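Local coordinates for protein glycosyl hydrolase family 26 (Bacteroides ovatus, PDB 4ZXO) that hydrolyses internal beta-mannosidic linkages of mannans such as galactomannan, as a GH26 beta-mannanase of a polysaccharide utilization locus, at residues L28-A36 with K45-V53; L136-L147 with M190-V200. One frame throughout, in Å; residues are numbered along the deposited sequence.

Contact 1 of 2, residues L28-A36 with K45-V53; sequences LFGHHDDTA and KGRSDVKSV
D34 and S48 meet through a short hydrogen bond, S48 OG giving its proton to D34 OD2 at 2.6 Å. At its root the D34 side chain is still distant, D34 CB lying 4.7 Å from S48 OG. With CG anti to the backbone N (chi1 -174°), the carboxylate is carried over to segment 45-53, and D34 CG comes to 3.3 Å from S48 OG. Beyond it the two oxygens divide the work: OD2 receives the serine on its syn side, 19° out of the carboxylate plane, while D34 OD1 turns its anti lone pair to H31 ND1, 2.6 Å away and almost in the imidazole plane. D34 OD1 also borders a methyl, V50 CG2, at 3.4 Å. Strand 27-32 belongs to the TIM barrel of family 26, and D34 closes a type II beta turn begun by H31 at the strand's end. The serine is itself the N-cap of helix 49-54, S48 OG accepting from K51 N at 2.9 Å, which couples the carboxylate to the helix. A water joins D34 O to D49 N. Farther back along the strand, V50 CG2 lies beside the F29 ring edge, 4.2 Å from F29 CE2.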
loop_
_atom_site.group_PDB
_atom_site.type_symbol
_atom_site.label_atom_id
_atom_site.label_comp_id
_atom_site.label_asym_id
_atom_site.label_seq_id
_atom_site.Cartn_x
_atom_site.Cartn_y
_atom_site.Cartn_z
ATOM N N LEU A 28 11.604 5.133 -1.408
ATOM C CA LEU A 28 11.614 4.112 -0.344
ATOM C C LEU A 28 11.285 2.767 -0.879
ATOM O O LEU A 28 10.351 2.640 -1.647
ATOM C CB LEU A 28 10.596 4.479 0.750
ATOM C CG LEU A 28 10.906 5.776 1.531
ATOM C CD1 LEU A 28 9.587 6.354 2.151
ATOM C CD2 LEU A 28 11.962 5.513 2.589
ATOM N N PHE A 29 12.028 1.742 -0.459
ATOM C CA PHE A 29 11.696 0.393 -0.864
ATOM C C PHE A 29 10.793 -0.284 0.145
ATOM O O PHE A 29 11.064 -0.211 1.358
ATOM C CB PHE A 29 12.948 -0.449 -1.031
ATOM C CG PHE A 29 12.642 -1.830 -1.573
ATOM C CD1 PHE A 29 12.313 -2.005 -2.928
ATOM C CD2 PHE A 29 12.578 -2.923 -0.738
ATOM C CE1 PHE A 29 11.971 -3.291 -3.434
ATOM C CE2 PHE A 29 12.238 -4.191 -1.244
ATOM C CZ PHE A 29 11.947 -4.379 -2.583
ATOM N N GLY A 30 9.770 -1.004 -0.358
ATOM C CA GLY A 30 8.758 -1.605 0.471
ATOM C C GLY A 30 8.546 -3.101 0.248
ATOM O O GLY A 30 8.761 -3.614 -0.856
ATOM N N HIS A 31 8.045 -3.770 1.283
ATOM C CA HIS A 31 7.668 -5.156 1.167
ATOM C C HIS A 31 6.458 -5.437 2.069
ATOM O O HIS A 31 6.458 -5.084 3.263
ATOM C CB HIS A 31 8.863 -6.023 1.579
ATOM C CG HIS A 31 8.631 -7.511 1.419
ATOM N ND1 HIS A 31 9.123 -8.435 2.323
ATOM C CD2 HIS A 31 7.991 -8.223 0.457
ATOM C CE1 HIS A 31 8.792 -9.659 1.930
ATOM N NE2 HIS A 31 8.078 -9.555 0.808
ATOM N N HIS A 32 5.464 -6.107 1.523
ATOM C CA HIS A 32 4.290 -6.524 2.277
ATOM C C HIS A 32 4.613 -7.680 3.236
ATOM O O HIS A 32 5.338 -8.629 2.906
ATOM C CB HIS A 32 3.155 -6.947 1.303
ATOM C CG HIS A 32 1.817 -7.082 1.965
ATOM N ND1 HIS A 32 0.996 -5.989 2.250
ATOM C CD2 HIS A 32 1.160 -8.182 2.424
ATOM C CE1 HIS A 32 -0.109 -6.422 2.849
ATOM N NE2 HIS A 32 -0.041 -7.754 2.943
ATOM N N ASP A 33 4.077 -7.545 4.441
ATOM C CA ASP A 33 4.178 -8.542 5.532
ATOM C C ASP A 33 5.649 -8.848 5.872
ATOM O O ASP A 33 5.973 -9.939 6.332
ATOM C CB ASP A 33 3.384 -9.813 5.156
ATOM C CG ASP A 33 1.903 -9.658 5.443
ATOM O OD1 ASP A 33 1.556 -8.731 6.216
ATOM O OD2 ASP A 33 1.100 -10.448 4.891
ATOM N N ASP A 34 6.522 -7.846 5.673
ATOM C CA ASP A 34 7.950 -8.109 5.689
ATOM C C ASP A 34 8.470 -8.696 7.006
ATOM O O ASP A 34 9.305 -9.628 6.998
ATOM C CB ASP A 34 8.704 -6.796 5.420
ATOM C CG ASP A 34 10.206 -7.040 5.282
ATOM O OD1 ASP A 34 10.614 -7.724 4.307
ATOM O OD2 ASP A 34 10.970 -6.596 6.165
ATOM N N THR A 35 7.967 -8.178 8.123
ATOM C CA THR A 35 8.407 -8.650 9.424
ATOM C C THR A 35 7.432 -9.608 10.080
ATOM O O THR A 35 7.652 -10.030 11.233
ATOM C CB THR A 35 8.650 -7.461 10.358
ATOM O OG1 THR A 35 7.547 -6.535 10.207
ATOM C CG2 THR A 35 9.949 -6.758 9.978
ATOM N N ALA A 36 6.385 -9.990 9.352
ATOM C CA ALA A 36 5.445 -10.985 9.875
ATOM C C ALA A 36 5.865 -12.427 9.535
ATOM O O ALA A 36 5.706 -13.332 10.363
ATOM C CB ALA A 36 4.046 -10.703 9.343
ATOM N N LYS A 45 11.320 -12.939 15.816
ATOM C CA LYS A 45 11.440 -11.556 16.258
ATOM C C LYS A 45 12.499 -10.829 15.427
ATOM O O LYS A 45 13.611 -11.347 15.257
ATOM C CB LYS A 45 11.793 -11.526 17.757
ATOM C CG LYS A 45 12.026 -10.167 18.351
ATOM C CD LYS A 45 10.725 -9.384 18.488
ATOM C CE LYS A 45 10.831 -8.305 19.596
ATOM N NZ LYS A 45 9.447 -7.804 20.026
ATOM N N GLY A 46 12.122 -9.687 14.851
ATOM C CA GLY A 46 13.016 -8.858 14.055
ATOM C C GLY A 46 13.376 -9.404 12.672
ATOM O O GLY A 46 14.096 -8.713 11.936
ATOM N N ARG A 47 12.922 -10.619 12.313
ATOM C CA ARG A 47 13.327 -11.252 11.042
ATOM C C ARG A 47 12.597 -10.607 9.864
ATOM O O ARG A 47 11.538 -9.992 10.063
ATOM C CB ARG A 47 13.061 -12.785 11.077
ATOM C CG ARG A 47 13.635 -13.564 9.908
ATOM C CD ARG A 47 13.703 -15.053 10.230
ATOM N NE ARG A 47 14.145 -15.821 9.087
ATOM C CZ ARG A 47 14.290 -17.137 9.086
ATOM N NH1 ARG A 47 13.994 -17.851 10.159
ATOM N NH2 ARG A 47 14.701 -17.729 7.991
ATOM N N SER A 48 13.223 -10.672 8.673
ATOM C CA SER A 48 12.772 -9.988 7.457
ATOM C C SER A 48 13.477 -10.631 6.282
ATOM O O SER A 48 14.722 -10.690 6.311
ATOM C CB SER A 48 13.140 -8.515 7.509
ATOM O OG SER A 48 13.207 -7.963 6.192
ATOM N N ASP A 49 12.757 -11.131 5.257
ATOM C CA ASP A 49 13.503 -11.705 4.124
ATOM C C ASP A 49 14.332 -10.609 3.436
ATOM O O ASP A 49 15.451 -10.877 2.934
ATOM C CB ASP A 49 12.573 -12.346 3.125
ATOM C CG ASP A 49 12.146 -13.730 3.536
ATOM O OD1 ASP A 49 12.664 -14.257 4.561
ATOM O OD2 ASP A 49 11.354 -14.313 2.776
ATOM N N VAL A 50 13.813 -9.388 3.397
ATOM C CA VAL A 50 14.600 -8.287 2.812
ATOM C C VAL A 50 15.891 -8.002 3.585
ATOM O O VAL A 50 16.979 -7.965 2.997
ATOM C CB VAL A 50 13.727 -7.000 2.707
ATOM C CG1 VAL A 50 14.573 -5.790 2.363
ATOM C CG2 VAL A 50 12.673 -7.246 1.625
ATOM N N LYS A 51 15.791 -7.873 4.899
ATOM C CA LYS A 51 16.982 -7.636 5.685
ATOM C C LYS A 51 17.927 -8.821 5.615
ATOM O O LYS A 51 19.142 -8.645 5.540
ATOM C CB LYS A 51 16.585 -7.326 7.149
ATOM C CG LYS A 51 17.772 -6.945 8.061
ATOM C CD LYS A 51 17.264 -6.521 9.414
ATOM C CE LYS A 51 18.389 -6.263 10.419
ATOM N NZ LYS A 51 18.750 -7.552 11.100
ATOM N N SER A 52 17.390 -10.045 5.575
ATOM C CA SER A 52 18.273 -11.229 5.512
ATOM C C SER A 52 19.093 -11.215 4.247
ATOM O O SER A 52 20.191 -11.788 4.227
ATOM C CB SER A 52 17.467 -12.527 5.573
ATOM O OG SER A 52 16.931 -12.700 6.852
ATOM N N VAL A 53 18.582 -10.570 3.189
ATOM C CA VAL A 53 19.371 -10.517 1.942
ATOM C C VAL A 53 20.290 -9.310 1.863
ATOM O O VAL A 53 21.487 -9.440 1.600
ATOM C CB VAL A 53 18.462 -10.546 0.696
ATOM C CG1 VAL A 53 19.246 -10.250 -0.621
ATOM C CG2 VAL A 53 17.766 -11.875 0.625
HETATM O O HOH W 1 9.814 -11.260 4.887
#

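Contact 2 of 2, residues L136-L147 with M190-V200; sequences LEWIDRVADFLL and MTNDRLRLKGV
D140 and R194 form a two-pronged salt bridge between helices 132-147 and 181-197, two helices on the outside of the TIM barrel, whose short segments cross at -48° with their axes 9.2 Å apart. The arginine comes side-on: R194 NE reaches D140 OD1 at 2.9 Å, and R194 NH2 meets the syn lone pair of D140 OD2 at 2.8 Å with a nearly straight bond. Carboxylate and guanidinium planes stand only 27° apart. Bends at chi2 and chi3 fold the arginine chain back so that its head meets D140 while its methylenes stay against the other helix. I139 CG2 lies against R194 CB at 3.6 Å, and L136 CD2 packs on R194 CG while also touching the methyl M190 CE. With R194 cut back to alanine, the D140 carboxylate would probably lose its two-nitrogen partner and a gap would open beside L136 CD2.

One turn on, K198 lays its own bent chain over A143, K198 CG coming within a tight 3.5 Å of A143 CB, before its amine reaches D144. Beneath these charged groups the apolar layer turns inward: L195 CD2 touches both A143 CB and L146 CD1, and V200 wedges between A143, L146 and L147. G199, with positive phi, ends the helix in a Schellman motif: V200 N bonds to L195 O and G199 N to R196 O. Further in, F161 of strand 159-162 underlies V142 and T191, and the T191 hydroxyl is held by L187 O and W164 NE1. At the outer edge a water gives a proton to D140 OD2 and accepts one from K198 NZ, 2.9 Å away.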
loop_
_atom_site.group_PDB
_atom_site.type_symbol
_atom_site.label_atom_id
_atom_site.label_comp_id
_atom_site.label_asym_id
_atom_site.label_seq_id
_atom_site.Cartn_x
_atom_site.Cartn_y
_atom_site.Cartn_z
ATOM N N LEU A 136 -20.630 0.907 7.737
ATOM C CA LEU A 136 -20.038 1.944 8.551
ATOM C C LEU A 136 -19.431 1.314 9.833
ATOM O O LEU A 136 -18.394 1.795 10.300
ATOM C CB LEU A 136 -21.051 3.048 8.906
ATOM C CG LEU A 136 -21.645 3.797 7.731
ATOM C CD1 LEU A 136 -22.545 4.907 8.249
ATOM C CD2 LEU A 136 -20.576 4.401 6.881
ATOM N N GLU A 137 -20.057 0.277 10.393
ATOM C CA GLU A 137 -19.504 -0.423 11.565
ATOM C C GLU A 137 -18.143 -1.055 11.187
ATOM O O GLU A 137 -17.200 -0.999 11.969
ATOM C CB GLU A 137 -20.512 -1.472 12.040
ATOM C CG GLU A 137 -20.056 -2.335 13.207
ATOM C CD GLU A 137 -20.091 -3.801 12.824
ATOM O OE1 GLU A 137 -21.199 -4.401 12.535
ATOM O OE2 GLU A 137 -18.980 -4.351 12.784
ATOM N N TRP A 138 -18.068 -1.614 9.974
ATOM C CA TRP A 138 -16.822 -2.225 9.486
ATOM C C TRP A 138 -15.719 -1.178 9.370
ATOM O O TRP A 138 -14.611 -1.409 9.802
ATOM C CB TRP A 138 -17.051 -2.915 8.135
ATOM C CG TRP A 138 -17.809 -4.236 8.290
ATOM C CD1 TRP A 138 -18.436 -4.734 9.409
ATOM C CD2 TRP A 138 -17.938 -5.202 7.280
ATOM N NE1 TRP A 138 -18.951 -5.983 9.129
ATOM C CE2 TRP A 138 -18.634 -6.305 7.831
ATOM C CE3 TRP A 138 -17.466 -5.263 5.955
ATOM C CZ2 TRP A 138 -18.912 -7.462 7.096
ATOM C CZ3 TRP A 138 -17.755 -6.415 5.183
ATOM C CH2 TRP A 138 -18.458 -7.517 5.770
ATOM N N ILE A 139 -16.047 -0.006 8.820
ATOM C CA ILE A 139 -15.058 1.042 8.689
ATOM C C ILE A 139 -14.638 1.491 10.116
ATOM O O ILE A 139 -13.460 1.733 10.344
ATOM C CB ILE A 139 -15.571 2.207 7.865
ATOM C CG1 ILE A 139 -15.795 1.770 6.391
ATOM C CG2 ILE A 139 -14.585 3.382 7.899
ATOM C CD1 ILE A 139 -16.753 2.742 5.586
ATOM N N ASP A 140 -15.573 1.543 11.063
ATOM C CA ASP A 140 -15.273 1.962 12.417
ATOM C C ASP A 140 -14.315 0.972 13.065
ATOM O O ASP A 140 -13.488 1.353 13.892
ATOM C CB ASP A 140 -16.568 2.082 13.260
ATOM C CG ASP A 140 -17.362 3.312 12.920
ATOM O OD1 ASP A 140 -16.900 4.163 12.105
ATOM O OD2 ASP A 140 -18.415 3.511 13.562
ATOM N N ARG A 141 -14.394 -0.293 12.673
ATOM C CA ARG A 141 -13.477 -1.314 13.216
ATOM C C ARG A 141 -12.071 -1.060 12.710
ATOM O O ARG A 141 -11.086 -1.158 13.470
ATOM C CB ARG A 141 -13.959 -2.757 12.847
ATOM C CG ARG A 141 -15.230 -3.168 13.688
ATOM C CD ARG A 141 -15.943 -4.504 13.308
ATOM N NE ARG A 141 -16.525 -5.079 14.527
ATOM C CZ ARG A 141 -17.370 -6.107 14.575
ATOM N NH1 ARG A 141 -17.774 -6.539 15.769
ATOM N NH2 ARG A 141 -17.799 -6.721 13.451
ATOM N N VAL A 142 -11.946 -0.708 11.432
ATOM C CA VAL A 142 -10.654 -0.212 10.927
ATOM C C VAL A 142 -10.202 1.043 11.687
ATOM O O VAL A 142 -9.038 1.158 12.108
ATOM C CB VAL A 142 -10.758 0.120 9.414
ATOM C CG1 VAL A 142 -9.498 0.901 8.947
ATOM C CG2 VAL A 142 -10.935 -1.179 8.613
ATOM N N ALA A 143 -11.115 2.000 11.882
ATOM C CA ALA A 143 -10.745 3.235 12.602
ATOM C C ALA A 143 -10.176 2.931 14.004
ATOM O O ALA A 143 -9.106 3.464 14.404
ATOM C CB ALA A 143 -11.956 4.168 12.693
ATOM N N ASP A 144 -10.857 2.047 14.735
ATOM C CA ASP A 144 -10.383 1.701 16.075
ATOM C C ASP A 144 -8.988 1.039 16.058
ATOM O O ASP A 144 -8.148 1.329 16.942
ATOM C CB ASP A 144 -11.355 0.752 16.751
ATOM C CG ASP A 144 -12.635 1.423 17.184
ATOM O OD1 ASP A 144 -12.662 2.671 17.297
ATOM O OD2 ASP A 144 -13.609 0.683 17.411
ATOM N N PHE A 145 -8.712 0.204 15.042
ATOM C CA PHE A 145 -7.375 -0.353 14.930
ATOM C C PHE A 145 -6.349 0.755 14.667
ATOM O O PHE A 145 -5.294 0.798 15.291
ATOM C CB PHE A 145 -7.301 -1.399 13.840
ATOM C CG PHE A 145 -5.950 -2.021 13.757
ATOM C CD1 PHE A 145 -5.575 -2.989 14.651
ATOM C CD2 PHE A 145 -5.043 -1.634 12.797
ATOM C CE1 PHE A 145 -4.297 -3.568 14.578
ATOM C CE2 PHE A 145 -3.765 -2.213 12.713
ATOM C CZ PHE A 145 -3.407 -3.169 13.616
ATOM N N LEU A 146 -6.646 1.646 13.738
ATOM C CA LEU A 146 -5.724 2.737 13.424
ATOM C C LEU A 146 -5.402 3.615 14.649
ATOM O O LEU A 146 -4.275 4.089 14.823
ATOM C CB LEU A 146 -6.311 3.594 12.297
ATOM C CG LEU A 146 -6.407 2.836 10.945
ATOM C CD1 LEU A 146 -7.053 3.691 9.862
ATOM C CD2 LEU A 146 -5.046 2.313 10.454
ATOM N N LEU A 147 -6.420 3.853 15.465
ATOM C CA LEU A 147 -6.225 4.669 16.671
ATOM C C LEU A 147 -5.369 3.953 17.731
ATOM O O LEU A 147 -4.885 4.577 18.694
ATOM C CB LEU A 147 -7.579 5.046 17.256
ATOM C CG LEU A 147 -8.306 6.047 16.362
ATOM C CD1 LEU A 147 -9.772 6.155 16.756
ATOM C CD2 LEU A 147 -7.615 7.385 16.484
ATOM N N MET A 190 -17.643 7.705 2.380
ATOM C CA MET A 190 -18.017 7.024 3.646
ATOM C C MET A 190 -16.810 6.666 4.479
ATOM O O MET A 190 -16.790 6.839 5.685
ATOM C CB MET A 190 -18.803 5.730 3.378
ATOM C CG MET A 190 -20.181 5.957 2.870
ATOM S SD MET A 190 -20.875 4.456 2.103
ATOM C CE MET A 190 -20.778 3.274 3.434
ATOM N N THR A 191 -15.772 6.144 3.823
ATOM C CA THR A 191 -14.556 5.786 4.562
ATOM C C THR A 191 -13.927 7.014 5.206
ATOM O O THR A 191 -13.611 7.022 6.398
ATOM C CB THR A 191 -13.566 5.136 3.610
ATOM O OG1 THR A 191 -14.176 3.981 2.982
ATOM C CG2 THR A 191 -12.245 4.721 4.332
ATOM N N ASN A 192 -13.752 8.056 4.405
ATOM C CA ASN A 192 -13.131 9.273 4.944
ATOM C C ASN A 192 -13.983 9.859 6.040
ATOM O O ASN A 192 -13.461 10.289 7.073
ATOM C CB ASN A 192 -12.923 10.266 3.823
ATOM C CG ASN A 192 -12.276 11.529 4.288
ATOM O OD1 ASN A 192 -11.129 11.524 4.750
ATOM N ND2 ASN A 192 -12.997 12.647 4.142
ATOM N N ASP A 193 -15.307 9.845 5.862
ATOM C CA ASP A 193 -16.173 10.441 6.887
ATOM C C ASP A 193 -16.057 9.726 8.223
ATOM O O ASP A 193 -15.990 10.348 9.297
ATOM C CB ASP A 193 -17.637 10.431 6.428
ATOM C CG ASP A 193 -17.903 11.417 5.291
ATOM O OD1 ASP A 193 -17.039 12.285 5.006
ATOM O OD2 ASP A 193 -18.989 11.301 4.670
ATOM N N ARG A 194 -16.045 8.404 8.169
ATOM C CA ARG A 194 -16.001 7.685 9.424
ATOM C C ARG A 194 -14.629 7.848 10.066
ATOM O O ARG A 194 -14.514 8.017 11.314
ATOM C CB ARG A 194 -16.319 6.188 9.271
ATOM C CG ARG A 194 -17.667 5.836 8.791
ATOM C CD ARG A 194 -18.752 6.513 9.599
ATOM N NE ARG A 194 -18.901 5.925 10.916
ATOM C CZ ARG A 194 -19.756 6.418 11.819
ATOM N NH1 ARG A 194 -20.520 7.475 11.528
ATOM N NH2 ARG A 194 -19.840 5.874 13.030
ATOM N N LEU A 195 -13.569 7.828 9.249
ATOM C CA LEU A 195 -12.274 8.031 9.871
ATOM C C LEU A 195 -12.218 9.391 10.540
ATOM O O LEU A 195 -11.710 9.546 11.662
ATOM C CB LEU A 195 -11.170 7.902 8.827
ATOM C CG LEU A 195 -11.015 6.514 8.212
ATOM C CD1 LEU A 195 -9.967 6.579 7.074
ATOM C CD2 LEU A 195 -10.512 5.536 9.245
ATOM N N ARG A 196 -12.732 10.395 9.861
ATOM C CA ARG A 196 -12.695 11.740 10.470
ATOM C C ARG A 196 -13.529 11.878 11.740
ATOM O O ARG A 196 -13.099 12.515 12.707
ATOM C CB ARG A 196 -13.169 12.800 9.494
ATOM C CG ARG A 196 -12.226 13.049 8.356
ATOM C CD ARG A 196 -12.834 14.049 7.417
ATOM N NE ARG A 196 -12.864 15.376 8.017
ATOM C CZ ARG A 196 -13.723 16.305 7.655
ATOM N NH1 ARG A 196 -14.630 16.012 6.713
ATOM N NH2 ARG A 196 -13.686 17.500 8.245
ATOM N N LEU A 197 -14.725 11.305 11.720
ATOM C CA LEU A 197 -15.573 11.359 12.900
ATOM C C LEU A 197 -14.889 10.715 14.098
ATOM O O LEU A 197 -14.997 11.221 15.215
ATOM C CB LEU A 197 -16.897 10.666 12.647
ATOM C CG LEU A 197 -18.015 11.384 11.913
ATOM C CD1 LEU A 197 -19.068 10.381 11.472
ATOM C CD2 LEU A 197 -18.643 12.441 12.787
ATOM N N LYS A 198 -14.174 9.610 13.843
ATOM C CA LYS A 198 -13.477 8.854 14.887
ATOM C C LYS A 198 -12.216 9.564 15.378
ATOM O O LYS A 198 -11.595 9.131 16.357
ATOM C CB LYS A 198 -13.083 7.442 14.360
ATOM C CG LYS A 198 -14.221 6.509 13.874
ATOM C CD LYS A 198 -15.033 5.825 14.942
ATOM C CE LYS A 198 -14.330 4.644 15.554
ATOM N NZ LYS A 198 -15.060 4.237 16.789
ATOM N N GLY A 199 -11.796 10.624 14.682
ATOM C CA GLY A 199 -10.578 11.334 15.027
ATOM C C GLY A 199 -9.346 10.589 14.581
ATOM O O GLY A 199 -8.277 10.684 15.217
ATOM N N VAL A 200 -9.476 9.832 13.486
ATOM C CA VAL A 200 -8.305 9.124 12.965
ATOM C C VAL A 200 -7.403 10.117 12.218
ATOM O O VAL A 200 -7.399 10.168 11.005
ATOM C CB VAL A 200 -8.709 7.966 12.032
ATOM C CG1 VAL A 200 -7.484 7.190 11.629
ATOM C CG2 VAL A 200 -9.627 7.007 12.778
HETATM O O HOH W 2 -17.821 3.433 16.251
#

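Overall arrangement
The two contacts illustrate how one barrel fold uses different chemistry at different depths. Contact 1 is buried and joins a barrel strand and the turn that follows it to a short helix close in sequence; contact 2 is partly buried and joins two longer helices on the outside, 43 residues apart at their nearest ends. No helix or strand is shared. The centres of contact 1 and contact 2 lie about 28 Å apart. Polar groups in contact 1 are shielded, their hydrogen bonds set beside a small apolar patch round V50. Contact 2 buries more than twice the surface, 705 against 285 Å², with salt bridges along its outer margin and aliphatic side chains beneath them, facing the barrel.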